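M32 carboxypeptidase (Chitinophagaceae bacterium, PDB 7A03) probably acts as a metal-dependent carboxypeptidase of the M32 family, removing amino acids from the C-terminal ends of peptides. Local coordinates at residues I88-S91 with L92-Y95; E60-A64 with P65-S69. All coordinates share one frame; numbering follows the deposited sequence.

Contact 1 (I88-S91 with L92-Y95)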
ATOM      1  N   ILE A  88      22.872  -9.225  -6.800  1.00 14.34           N
ATOM      2  CA  ILE A  88      23.947  -8.285  -7.118  1.00 18.39           C
ATOM      3  C   ILE A  88      23.431  -7.163  -8.018  1.00 19.05           C
ATOM      4  O   ILE A  88      23.709  -5.981  -7.781  1.00 18.72           O
ATOM      5  CB  ILE A  88      25.146  -9.021  -7.746  1.00 14.75           C
ATOM      6  CG1 ILE A  88      25.734 -10.035  -6.761  1.00 19.07           C
ATOM      7  CG2 ILE A  88      26.221  -8.028  -8.185  1.00 18.03           C
ATOM      8  CD1 ILE A  88      26.190  -9.431  -5.456  1.00 26.07           C
ATOM      9  N   ALA A  89      22.670  -7.510  -9.065  1.00 14.51           N
ATOM     10  CA  ALA A  89      22.206  -6.493 -10.014  1.00 14.91           C
ATOM     11  C   ALA A  89      21.269  -5.490  -9.344  1.00 14.96           C
ATOM     12  O   ALA A  89      21.390  -4.268  -9.543  1.00 18.85           O
ATOM     13  CB  ALA A  89      21.525  -7.159 -11.213  1.00 17.69           C
ATOM     14  N   LEU A  90      20.323  -5.988  -8.548  1.00 18.21           N
ATOM     15  CA  LEU A  90      19.366  -5.102  -7.898  1.00 17.86           C
ATOM     16  C   LEU A  90      20.048  -4.253  -6.839  1.00 19.66           C
ATOM     17  O   LEU A  90      19.757  -3.058  -6.710  1.00 19.42           O
ATOM     18  CB  LEU A  90      18.215  -5.910  -7.296  1.00 16.74           C
ATOM     19  CG  LEU A  90      17.268  -6.493  -8.348  1.00 16.02           C
ATOM     20  CD1 LEU A  90      16.182  -7.329  -7.690  1.00 15.71           C
ATOM     21  CD2 LEU A  90      16.669  -5.377  -9.180  1.00 19.01           C
ATOM     22  N   SER A  91      20.973  -4.850  -6.092  1.00 16.02           N
ATOM     23  CA  SER A  91      21.671  -4.100  -5.059  1.00 18.06           C
ATOM     24  C   SER A  91      22.549  -3.025  -5.685  1.00 18.77           C
ATOM     25  O   SER A  91      22.678  -1.926  -5.132  1.00 20.28           O
ATOM     26  CB  SER A  91      22.509  -5.055  -4.201  1.00 15.25           C
ATOM     27  OG  SER A  91      21.710  -5.723  -3.236  1.00 16.92           O
ATOM     28  N   LEU A  92      23.144  -3.313  -6.849  1.00 18.97           N
ATOM     29  CA  LEU A  92      23.920  -2.304  -7.564  1.00 19.51           C
ATOM     30  C   LEU A  92      23.032  -1.160  -8.042  1.00 22.40           C
ATOM     31  O   LEU A  92      23.429   0.008  -7.968  1.00 20.07           O
ATOM     32  CB  LEU A  92      24.665  -2.948  -8.739  1.00 21.66           C
ATOM     33  CG  LEU A  92      25.634  -2.059  -9.515  1.00 26.84           C
ATOM     34  CD1 LEU A  92      26.701  -1.497  -8.596  1.00 25.43           C
ATOM     35  CD2 LEU A  92      26.275  -2.840 -10.639  1.00 24.25           C
ATOM     36  N   GLU A  93      21.833  -1.468  -8.547  1.00 22.52           N
ATOM     37  CA  GLU A  93      20.895  -0.400  -8.890  1.00 24.95           C
ATOM     38  C   GLU A  93      20.552   0.458  -7.669  1.00 25.05           C
ATOM     39  O   GLU A  93      20.608   1.701  -7.725  1.00 28.51           O
ATOM     40  CB  GLU A  93      19.630  -0.998  -9.501  1.00 24.15           C
ATOM     41  CG  GLU A  93      19.845  -1.518 -10.908  1.00 32.48           C
ATOM     42  CD  GLU A  93      18.632  -2.232 -11.471  1.00 39.40           C
ATOM     43  OE1 GLU A  93      17.535  -2.111 -10.882  1.00 39.75           O
ATOM     44  OE2 GLU A  93      18.783  -2.922 -12.502  1.00 45.63           O
ATOM     45  N   ASP A  94      20.165  -0.201  -6.568  1.00 22.99           N
ATOM     46  CA  ASP A  94      19.858   0.482  -5.309  1.00 24.04           C
ATOM     47  C   ASP A  94      21.017   1.371  -4.869  1.00 28.71           C
ATOM     48  O   ASP A  94      20.808   2.485  -4.382  1.00 32.82           O
ATOM     49  CB  ASP A  94      19.571  -0.553  -4.207  1.00 22.90           C
ATOM     50  CG  ASP A  94      18.297  -1.373  -4.451  1.00 22.97           C
ATOM     51  OD1 ASP A  94      17.481  -0.993  -5.307  1.00 28.42           O
ATOM     52  OD2 ASP A  94      18.110  -2.411  -3.763  1.00 23.34           O
ATOM     53  N   TYR A  95      22.247   0.884  -5.039  1.00 19.24           N
ATOM     54  CA  TYR A  95      23.427   1.601  -4.571  1.00 19.63           C
ATOM     55  C   TYR A  95      23.716   2.810  -5.449  1.00 24.65           C
ATOM     56  O   TYR A  95      23.991   3.901  -4.934  1.00 28.86           O
ATOM     57  CB  TYR A  95      24.612   0.634  -4.556  1.00 18.73           C
ATOM     58  CG  TYR A  95      25.935   1.219  -4.114  1.00 19.97           C
ATOM     59  CD1 TYR A  95      26.807   1.804  -5.031  1.00 20.97           C
ATOM     60  CD2 TYR A  95      26.327   1.153  -2.782  1.00 20.70           C
ATOM     61  CE1 TYR A  95      28.032   2.322  -4.619  1.00 21.31           C
ATOM     62  CE2 TYR A  95      27.556   1.674  -2.364  1.00 17.36           C
ATOM     63  CZ  TYR A  95      28.391   2.255  -3.284  1.00 20.83           C
ATOM     64  OH  TYR A  95      29.597   2.759  -2.860  1.00 25.68           O
TER
HETATM   65  O   HOH W   1      19.907  -4.064  -2.078  1.00 19.87           O

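Contact 2 (E60-A64 with P65-S69)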
ATOM      1  N   GLU A  60      25.104   5.391   6.073  1.00 16.21           N
ATOM      2  CA  GLU A  60      26.552   5.330   5.930  1.00 18.70           C
ATOM      3  C   GLU A  60      26.968   3.957   5.433  1.00 16.98           C
ATOM      4  O   GLU A  60      27.811   3.838   4.532  1.00 17.93           O
ATOM      5  CB  GLU A  60      27.232   5.633   7.270  1.00 21.90           C
ATOM      6  CG  GLU A  60      27.099   7.076   7.731  1.00 23.67           C
ATOM      7  CD  GLU A  60      27.530   7.291   9.183  1.00 23.91           C
ATOM      8  OE1 GLU A  60      27.781   6.301   9.916  1.00 23.52           O
ATOM      9  OE2 GLU A  60      27.623   8.466   9.591  1.00 24.63           O
ATOM     10  N   LEU A  61      26.342   2.906   5.971  1.00 16.99           N
ATOM     11  CA  LEU A  61      26.742   1.569   5.561  1.00 15.69           C
ATOM     12  C   LEU A  61      26.353   1.314   4.112  1.00 16.17           C
ATOM     13  O   LEU A  61      27.136   0.742   3.342  1.00 16.57           O
ATOM     14  CB  LEU A  61      26.148   0.532   6.512  1.00 14.54           C
ATOM     15  CG  LEU A  61      26.726   0.608   7.930  1.00 16.05           C
ATOM     16  CD1 LEU A  61      25.878  -0.210   8.899  1.00 17.38           C
ATOM     17  CD2 LEU A  61      28.177   0.125   7.901  1.00 19.16           C
ATOM     18  N   PHE A  62      25.178   1.787   3.700  1.00 15.93           N
ATOM     19  CA  PHE A  62      24.757   1.432   2.356  1.00 17.02           C
ATOM     20  C   PHE A  62      25.394   2.298   1.280  1.00 19.50           C
ATOM     21  O   PHE A  62      25.279   1.968   0.095  1.00 23.27           O
ATOM     22  CB  PHE A  62      23.238   1.431   2.219  1.00 16.76           C
ATOM     23  CG  PHE A  62      22.787   0.883   0.920  1.00 21.59           C
ATOM     24  CD1 PHE A  62      23.095  -0.424   0.576  1.00 23.47           C
ATOM     25  CD2 PHE A  62      22.116   1.677   0.012  1.00 23.15           C
ATOM     26  CE1 PHE A  62      22.692  -0.942  -0.644  1.00 22.92           C
ATOM     27  CE2 PHE A  62      21.720   1.170  -1.206  1.00 24.82           C
ATOM     28  CZ  PHE A  62      22.008  -0.141  -1.533  1.00 24.09           C
ATOM     29  N   THR A  63      26.076   3.375   1.655  1.00 19.32           N
ATOM     30  CA  THR A  63      26.798   4.204   0.697  1.00 18.87           C
ATOM     31  C   THR A  63      28.299   3.971   0.762  1.00 20.12           C
ATOM     32  O   THR A  63      29.055   4.675   0.083  1.00 22.14           O
ATOM     33  CB  THR A  63      26.484   5.690   0.915  1.00 24.02           C
ATOM     34  OG1 THR A  63      26.822   6.062   2.263  1.00 25.78           O
ATOM     35  CG2 THR A  63      25.019   5.984   0.637  1.00 21.60           C
ATOM     36  N   ALA A  64      28.743   2.989   1.544  1.00 17.94           N
ATOM     37  CA  ALA A  64      30.164   2.790   1.783  1.00 23.17           C
ATOM     38  C   ALA A  64      30.878   2.437   0.480  1.00 21.76           C
ATOM     39  O   ALA A  64      30.388   1.609  -0.291  1.00 19.95           O
ATOM     40  CB  ALA A  64      30.378   1.658   2.786  1.00 20.13           C
ATOM     41  N   PRO A  65      32.039   3.036   0.211  1.00 22.66           N
ATOM     42  CA  PRO A  65      32.767   2.699  -1.029  1.00 22.84           C
ATOM     43  C   PRO A  65      33.116   1.226  -1.169  1.00 24.13           C
ATOM     44  O   PRO A  65      33.125   0.698  -2.292  1.00 24.13           O
ATOM     45  CB  PRO A  65      34.031   3.572  -0.938  1.00 30.30           C
ATOM     46  CG  PRO A  65      33.664   4.685  -0.005  1.00 31.32           C
ATOM     47  CD  PRO A  65      32.716   4.082   0.995  1.00 29.14           C
ATOM     48  N   GLU A  66      33.416   0.547  -0.059  1.00 21.00           N
ATOM     49  CA  GLU A  66      33.784  -0.867  -0.122  1.00 22.17           C
ATOM     50  C   GLU A  66      32.630  -1.705  -0.652  1.00 19.53           C
ATOM     51  O   GLU A  66      32.837  -2.663  -1.410  1.00 24.67           O
ATOM     52  CB  GLU A  66      34.176  -1.361   1.268  1.00 28.49           C
ATOM     53  CG  GLU A  66      35.420  -0.706   1.840  1.00 38.43           C
ATOM     54  CD  GLU A  66      35.118   0.564   2.618  1.00 44.59           C
ATOM     55  OE1 GLU A  66      33.941   0.991   2.661  1.00 39.50           O
ATOM     56  OE2 GLU A  66      36.071   1.134   3.192  1.00 48.51           O
ATOM     57  N   LEU A  67      31.405  -1.351  -0.270  1.00 21.76           N
ATOM     58  CA  LEU A  67      30.248  -2.055  -0.802  1.00 18.65           C
ATOM     59  C   LEU A  67      30.110  -1.825  -2.305  1.00 17.44           C
ATOM     60  O   LEU A  67      29.816  -2.764  -3.056  1.00 19.26           O
ATOM     61  CB  LEU A  67      28.991  -1.628  -0.046  1.00 15.80           C
ATOM     62  CG  LEU A  67      27.694  -2.287  -0.533  1.00 18.83           C
ATOM     63  CD1 LEU A  67      27.775  -3.793  -0.364  1.00 18.67           C
ATOM     64  CD2 LEU A  67      26.485  -1.726   0.216  1.00 17.16           C
ATOM     65  N   GLY A  68      30.335  -0.591  -2.775  1.00 19.26           N
ATOM     66  CA  GLY A  68      30.266  -0.345  -4.206  1.00 23.40           C
ATOM     67  C   GLY A  68      31.303  -1.137  -4.979  1.00 24.06           C
ATOM     68  O   GLY A  68      31.004  -1.718  -6.031  1.00 21.60           O
ATOM     69  N   SER A  69      32.534  -1.177  -4.465  1.00 23.16           N
ATOM     70  CA  SER A  69      33.581  -1.942  -5.138  1.00 24.33           C
ATOM     71  C   SER A  69      33.235  -3.424  -5.196  1.00 21.41           C
ATOM     72  O   SER A  69      33.420  -4.072  -6.237  1.00 24.04           O
ATOM     73  CB  SER A  69      34.930  -1.718  -4.455  1.00 26.81           C
ATOM     74  OG  SER A  69      35.269  -0.344  -4.472  1.00 35.04           O
TER

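Contact 1 (I88-S91 with L92-Y95)
Four successive i to i+4 bonds join Ile88, Ala89, Leu90 and Ser91 to Leu92, Glu93, Asp94 and Tyr95, the backbone pattern that defines a regular stretch of alpha helix, here part of helix 82-100. The straightest runs from Asp94 N to Leu90 O, 2.9 Å long with an N-H...O angle of 175°; that from Tyr95 N to Ser91 O is more bent, at 142°.

Polar side chains add a water-mediated link. Ser91 OG lies 2.7 Å from a water that donates to Asp94 OD2 at 3.0 Å. The short serine keeps its hydroxyl close to the backbone, where Tyr14 OH also bonds it. Asp94 CG stands beside its own backbone N (chi1 -66°), which brings the carboxylate back over the preceding turn, and OD2 is further paired with Arg468. Replacing Asp94 by an alanine would probably leave Arg468 without this counter-charge and the water without its acceptor.

The apolar side chains pack outward on neighbouring parts of the fold. Ile88 and Leu92, one turn apart, both lean on helix 65-74, a buried setting that suits branched aliphatic groups, while small Ala89 adds little bulk to a partly exposed flank. The exposed, extended Glu93 chain passes obliquely by buried Leu90, which Pro286, Lys166 and Arg468 cover, and Glu93 OE1 forms a salt bridge with Lys166. The aliphatic part of Glu93 lies along the backbone, with Glu93 CG 3.4 Å from Ala89 O, and the carboxylate oxygen Glu93 OE1 comes to 3.8 Å from the methyl Leu90 CD2.

Contact 2 (E60-A64 with P65-S69)
Leu67 points at the end of the preceding helix, and its methyl CD2 comes to 3.6 Å from Phe62 CD1, on a ring that starts out away from it. The methyl meets the ring obliquely, with CE1 next nearest. Both residues carry CG anti to the backbone N (Leu67 chi1 179°), which in Leu67 swings the branch back over that helix end. A large aromatic suits Phe62, which also packs on helices 9-37 and 82-100; leucine suits the buried position 67, offering that ring a methyl.

At the link itself, the methyl Ala64 CB lies 3.6 Å from Glu66 OE1, the glutamate chain being bent at chi2 (89°) so that the carboxylate folds back beside it. Ala64 O accepts two weak bonds, from Leu67 N at 3.1 Å and Gly68 N at 3.3 Å, and Tyr95 OH of helix 82-100 also bonds it. Pro65 has no N-H to offer, which costs nothing in the first turn, where backbone N-H groups have no helix carbonyl to bond; its O takes Ser69 N and, above the carbonyl plane, Ser69 OG. Ala64 at the N-cap followed by proline is a common helix start, here ending the two-residue link between helices 44-62 and 65-74.

Overall arrangement
Contact 2 comes first along the chain, at the corner where helix 44-62 gives way to helix 65-74; contact 1 follows within helix 82-100, the next helix. Their centres lie about 12 Å apart, on the same side of the chain's centre, and they touch directly through Tyr95. Its hydroxyl OH probably bonds Ala64 O at 2.9 Å, while its ring packs against Phe62 O and Gly68 CA. The N-cap carbonyl of the corner is thereby tied to the later helix. Helix 9-37 borders both contacts, so the two belong to one packed cluster formed by helices 9-37, 44-62, 65-74 and 82-100, in the N-terminal part of this largely helical chain.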